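PDB 5GZT: chitinase from Paenibacillus sp. FPU-7, which probably hydrolyses internal beta-1,4 linkages of chitin and chitodextrins at random, as an endo-acting chitinase of glycoside hydrolase family 18. Local coordinates for residues K246-K258 with D267-I279. Sequence-based numbering, arbitrary orientation.
Sequences KGLAAGTWLYSVK and DTVTGKAFVQGKI. With FMT (formic acid), chain G.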
loop_
_atom_site.group_PDB
_atom_site.type_symbol
_atom_site.label_atom_id
_atom_site.label_comp_id
_atom_site.label_asym_id
_atom_site.label_seq_id
_atom_site.Cartn_x
_atom_site.Cartn_y
_atom_site.Cartn_z
ATOM N N LYS B 246 -18.697 -6.111 -3.529
ATOM C CA LYS B 246 -17.294 -6.525 -3.409
ATOM C C LYS B 246 -16.405 -5.619 -4.204
ATOM O O LYS B 246 -16.844 -5.000 -5.188
ATOM C CB LYS B 246 -17.103 -7.929 -3.950
ATOM C CG LYS B 246 -17.714 -8.931 -3.009
ATOM C CD LYS B 246 -17.768 -10.322 -3.588
ATOM C CE LYS B 246 -18.461 -11.198 -2.557
ATOM N NZ LYS B 246 -18.383 -12.617 -2.967
ATOM N N GLY B 247 -15.135 -5.578 -3.805
ATOM C CA GLY B 247 -14.100 -4.976 -4.639
ATOM C C GLY B 247 -14.026 -3.466 -4.575
ATOM O O GLY B 247 -13.652 -2.833 -5.552
ATOM N N LEU B 248 -14.362 -2.873 -3.441
ATOM C CA LEU B 248 -14.193 -1.416 -3.288
ATOM C C LEU B 248 -12.720 -1.053 -3.185
ATOM O O LEU B 248 -11.931 -1.830 -2.659
ATOM C CB LEU B 248 -14.879 -0.927 -2.015
ATOM C CG LEU B 248 -16.425 -1.029 -2.043
ATOM C CD1 LEU B 248 -17.011 -0.294 -0.855
ATOM C CD2 LEU B 248 -16.968 -0.454 -3.316
ATOM N N ALA B 249 -12.385 0.160 -3.605
ATOM C CA ALA B 249 -11.019 0.668 -3.523
ATOM C C ALA B 249 -10.522 0.659 -2.107
ATOM O O ALA B 249 -11.241 1.051 -1.160
ATOM C CB ALA B 249 -10.906 2.076 -4.080
ATOM N N ALA B 250 -9.269 0.204 -1.957
ATOM C CA ALA B 250 -8.664 0.184 -0.646
ATOM C C ALA B 250 -8.513 1.590 -0.108
ATOM O O ALA B 250 -8.271 2.542 -0.887
ATOM C CB ALA B 250 -7.298 -0.506 -0.704
ATOM N N GLY B 251 -8.644 1.705 1.219
ATOM C CA GLY B 251 -8.309 2.916 1.958
ATOM C C GLY B 251 -9.487 3.418 2.791
ATOM O O GLY B 251 -10.296 2.619 3.287
ATOM N N THR B 252 -9.582 4.738 2.947
ATOM C CA THR B 252 -10.584 5.315 3.856
ATOM C C THR B 252 -11.869 5.753 3.100
ATOM O O THR B 252 -11.784 6.530 2.160
ATOM C CB THR B 252 -10.043 6.480 4.639
ATOM O OG1 THR B 252 -8.943 6.047 5.428
ATOM C CG2 THR B 252 -11.133 6.998 5.591
ATOM N N TRP B 253 -13.012 5.160 3.464
ATOM C CA TRP B 253 -14.348 5.550 2.925
ATOM C C TRP B 253 -15.075 6.426 3.931
ATOM O O TRP B 253 -14.980 6.227 5.123
ATOM C CB TRP B 253 -15.220 4.341 2.577
ATOM C CG TRP B 253 -14.725 3.674 1.367
ATOM C CD1 TRP B 253 -13.538 3.021 1.258
ATOM C CD2 TRP B 253 -15.348 3.601 0.074
ATOM N NE1 TRP B 253 -13.395 2.521 -0.009
ATOM C CE2 TRP B 253 -14.484 2.859 -0.759
ATOM C CE3 TRP B 253 -16.582 4.006 -0.437
ATOM C CZ2 TRP B 253 -14.777 2.575 -2.101
ATOM C CZ3 TRP B 253 -16.877 3.738 -1.790
ATOM C CH2 TRP B 253 -15.977 3.030 -2.601
ATOM N N LEU B 254 -15.774 7.429 3.421
ATOM C CA LEU B 254 -16.642 8.275 4.256
ATOM C C LEU B 254 -18.080 7.862 3.971
ATOM O O LEU B 254 -18.462 7.638 2.814
ATOM C CB LEU B 254 -16.381 9.752 3.962
ATOM C CG LEU B 254 -14.928 10.245 4.166
ATOM C CD1 LEU B 254 -14.772 11.672 3.653
ATOM C CD2 LEU B 254 -14.503 10.177 5.626
ATOM N N TYR B 255 -18.866 7.688 5.022
ATOM C CA TYR B 255 -20.283 7.368 4.819
ATOM C C TYR B 255 -21.233 8.288 5.623
ATOM O O TYR B 255 -20.870 8.801 6.684
ATOM C CB TYR B 255 -20.565 5.884 5.112
ATOM C CG TYR B 255 -20.434 5.509 6.564
ATOM C CD1 TYR B 255 -19.189 5.284 7.130
ATOM C CD2 TYR B 255 -21.548 5.392 7.379
ATOM C CE1 TYR B 255 -19.054 4.956 8.472
ATOM C CE2 TYR B 255 -21.423 5.058 8.723
ATOM C CZ TYR B 255 -20.180 4.837 9.267
ATOM O OH TYR B 255 -20.043 4.523 10.602
ATOM N N SER B 256 -22.433 8.493 5.075
ATOM C CA SER B 256 -23.575 9.080 5.810
ATOM C C SER B 256 -24.767 8.124 5.742
ATOM O O SER B 256 -25.042 7.498 4.686
ATOM C CB SER B 256 -24.010 10.401 5.205
ATOM O OG SER B 256 -24.555 10.150 3.916
ATOM N N VAL B 257 -25.461 8.043 6.872
ATOM C CA VAL B 257 -26.695 7.290 6.991
ATOM C C VAL B 257 -27.805 8.172 7.634
ATOM O O VAL B 257 -27.532 9.044 8.478
ATOM C CB VAL B 257 -26.442 5.942 7.749
ATOM C CG1 VAL B 257 -26.002 6.170 9.193
ATOM C CG2 VAL B 257 -27.645 5.006 7.668
ATOM N N LYS B 258 -29.040 7.949 7.181
ATOM C CA LYS B 258 -30.259 8.490 7.800
ATOM C C LYS B 258 -31.481 7.650 7.371
ATOM O O LYS B 258 -31.523 7.112 6.230
ATOM C CB LYS B 258 -30.477 9.944 7.392
ATOM C CG LYS B 258 -30.211 10.143 5.921
ATOM C CD LYS B 258 -30.819 11.398 5.326
ATOM C CE LYS B 258 -31.331 11.115 3.921
ATOM N NZ LYS B 258 -31.439 12.362 3.129
ATOM N N ASP B 267 -32.073 12.837 11.703
ATOM C CA ASP B 267 -30.725 13.383 11.819
ATOM C C ASP B 267 -29.785 12.528 10.978
ATOM O O ASP B 267 -29.776 11.307 11.136
ATOM C CB ASP B 267 -30.255 13.376 13.287
ATOM C CG ASP B 267 -30.706 14.612 14.067
ATOM O OD1 ASP B 267 -31.269 15.557 13.466
ATOM O OD2 ASP B 267 -30.476 14.649 15.294
ATOM N N THR B 268 -29.063 13.187 10.062
ATOM C CA THR B 268 -28.025 12.575 9.191
ATOM C C THR B 268 -26.762 12.278 10.042
ATOM O O THR B 268 -26.210 13.174 10.646
ATOM C CB THR B 268 -27.739 13.500 7.956
ATOM O OG1 THR B 268 -28.744 13.286 6.965
ATOM C CG2 THR B 268 -26.382 13.254 7.314
ATOM N N VAL B 269 -26.345 11.016 10.135
ATOM C CA VAL B 269 -25.131 10.663 10.908
ATOM C C VAL B 269 -24.039 10.250 9.913
ATOM O O VAL B 269 -24.326 9.769 8.794
ATOM C CB VAL B 269 -25.368 9.552 11.970
ATOM C CG1 VAL B 269 -24.373 9.682 13.119
ATOM C CG2 VAL B 269 -26.786 9.605 12.519
ATOM N N THR B 270 -22.788 10.495 10.310
ATOM C CA THR B 270 -21.618 10.252 9.443
ATOM C C THR B 270 -20.460 9.543 10.161
ATOM O O THR B 270 -20.366 9.532 11.409
ATOM C CB THR B 270 -21.088 11.567 8.814
ATOM O OG1 THR B 270 -21.008 12.599 9.813
ATOM C CG2 THR B 270 -21.962 12.003 7.677
ATOM N N GLY B 271 -19.585 8.952 9.338
ATOM C CA GLY B 271 -18.308 8.395 9.804
ATOM C C GLY B 271 -17.371 7.951 8.693
ATOM O O GLY B 271 -17.630 8.166 7.473
ATOM N N LYS B 272 -16.285 7.313 9.144
ATOM C CA LYS B 272 -15.226 6.736 8.274
ATOM C C LYS B 272 -15.218 5.235 8.434
ATOM O O LYS B 272 -15.277 4.764 9.563
ATOM C CB LYS B 272 -13.844 7.162 8.734
ATOM C CG LYS B 272 -13.452 8.587 8.509
ATOM C CD LYS B 272 -12.316 8.922 9.477
ATOM C CE LYS B 272 -11.890 10.375 9.335
ATOM N NZ LYS B 272 -10.610 10.680 10.030
ATOM N N ALA B 273 -15.128 4.510 7.324
ATOM C CA ALA B 273 -14.824 3.074 7.316
ATOM C C ALA B 273 -13.538 2.816 6.543
ATOM O O ALA B 273 -13.139 3.622 5.698
ATOM C CB ALA B 273 -15.919 2.290 6.640
ATOM N N PHE B 274 -12.951 1.659 6.776
ATOM C CA PHE B 274 -11.645 1.337 6.170
ATOM C C PHE B 274 -11.762 0.048 5.398
ATOM O O PHE B 274 -12.177 -0.967 5.949
ATOM C CB PHE B 274 -10.647 1.222 7.277
ATOM C CG PHE B 274 -10.543 2.458 8.115
ATOM C CD1 PHE B 274 -9.870 3.562 7.642
ATOM C CD2 PHE B 274 -11.174 2.543 9.351
ATOM C CE1 PHE B 274 -9.764 4.721 8.390
ATOM C CE2 PHE B 274 -11.099 3.729 10.108
ATOM C CZ PHE B 274 -10.382 4.816 9.616
ATOM N N VAL B 275 -11.443 0.113 4.113
ATOM C CA VAL B 275 -11.524 -1.038 3.211
ATOM C C VAL B 275 -10.104 -1.666 3.152
ATOM O O VAL B 275 -9.111 -0.947 2.960
ATOM C CB VAL B 275 -12.093 -0.598 1.847
ATOM C CG1 VAL B 275 -12.000 -1.678 0.800
ATOM C CG2 VAL B 275 -13.571 -0.211 2.026
ATOM N N GLN B 276 -10.022 -2.979 3.403
ATOM C CA GLN B 276 -8.751 -3.706 3.387
ATOM C C GLN B 276 -8.048 -3.526 2.015
ATOM O O GLN B 276 -8.641 -3.090 1.042
ATOM C CB GLN B 276 -8.982 -5.202 3.652
ATOM C CG GLN B 276 -9.400 -5.568 5.058
ATOM C CD GLN B 276 -9.641 -7.087 5.195
ATOM O OE1 GLN B 276 -9.199 -7.884 4.359
ATOM N NE2 GLN B 276 -10.340 -7.489 6.253
ATOM N N GLY B 277 -6.781 -3.911 1.952
ATOM C CA GLY B 277 -6.057 -3.963 0.685
ATOM C C GLY B 277 -5.101 -2.811 0.394
ATOM O O GLY B 277 -4.591 -2.685 -0.721
ATOM N N LYS B 278 -4.754 -2.028 1.373
ATOM C CA LYS B 278 -3.791 -0.969 1.093
ATOM C C LYS B 278 -2.372 -1.554 0.889
ATOM O O LYS B 278 -1.960 -2.515 1.584
ATOM C CB LYS B 278 -3.715 0.035 2.232
ATOM C CG LYS B 278 -4.880 0.994 2.350
ATOM C CD LYS B 278 -4.496 2.126 3.322
ATOM C CE LYS B 278 -4.479 1.738 4.784
ATOM N NZ LYS B 278 -5.914 1.813 5.227
ATOM N N ILE B 279 -1.638 -0.960 -0.042
ATOM C CA ILE B 279 -0.205 -1.272 -0.232
ATOM C C ILE B 279 0.533 0.017 -0.193
ATOM O O ILE B 279 0.360 0.834 -1.064
ATOM C CB ILE B 279 0.068 -2.028 -1.510
ATOM C CG1 ILE B 279 -0.693 -3.376 -1.507
ATOM C CG2 ILE B 279 1.575 -2.274 -1.600
ATOM C CD1 ILE B 279 -0.697 -4.048 -2.861
HETATM C C FMT G . -10.144 8.013 11.861
HETATM O O1 FMT G . -9.741 9.050 12.420
HETATM O O2 FMT G . -10.726 6.980 12.508
HETATM O O HOH W 1 -6.925 4.641 4.406
#
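Gly251, Trp253, Tyr255 and Val257 form hydrogen-bonded antiparallel pairs with Val275, Ala273, Gly271 and Val269, each tied by two N-H...O=C bonds, and the two strands run at 147° to each other. On the face of the sheet bearing Trp253, the indole meets Val275 obliquely, CG2 of the valine lying 3.3 Å from Trp253 CD1. Beyond it, Trp253 NE1 donates a nearly straight bond of 2.9 Å to Ala249 O, in the plane of both the ring and the carbonyl, which fixes the ring's rotation and ties the 246-250 loop down over Val275; Leu248 CD1 sits on one face of the indole. A serine in place of Trp253 would probably leave Ala249 O without this donor and open a gap between Val275 CG2 and Leu248 CD1. Tyr255 CG stands between its own backbone N and carbonyl carbon (chi1 69°), which lays the ring across the glycine opposite: Gly271 CA makes an off-centre CH-pi contact 4.2 Å from the Tyr255 ring centroid, and Gly271 N lies over the centre of the ring, so the bare glycine backbone rests directly against the tyrosine. This apolar face packs on strands 184-191 and 197-203.

On the other face, Thr252 stands beside Phe274, with OG1 at the phenyl edge, 3.3 Å from CE1. That hydroxyl accepts from a water that reaches Lys278 NZ and also bonds Asp477. Leu254 CD2 presses tightly on Lys272 CG, 3.5 Å away, while the extended lysine carries NZ to Tyr450 and, weakly, to O1 of a formic acid molecule, probably from the crystallisation liquor. The arrangement is a long beta hairpin in one layer of what appears to be a small beta sandwich, whose returning strand 264-284, interrupted near Gln276 and Gly277, runs on into the parallel strands of the family 18 TIM barrel.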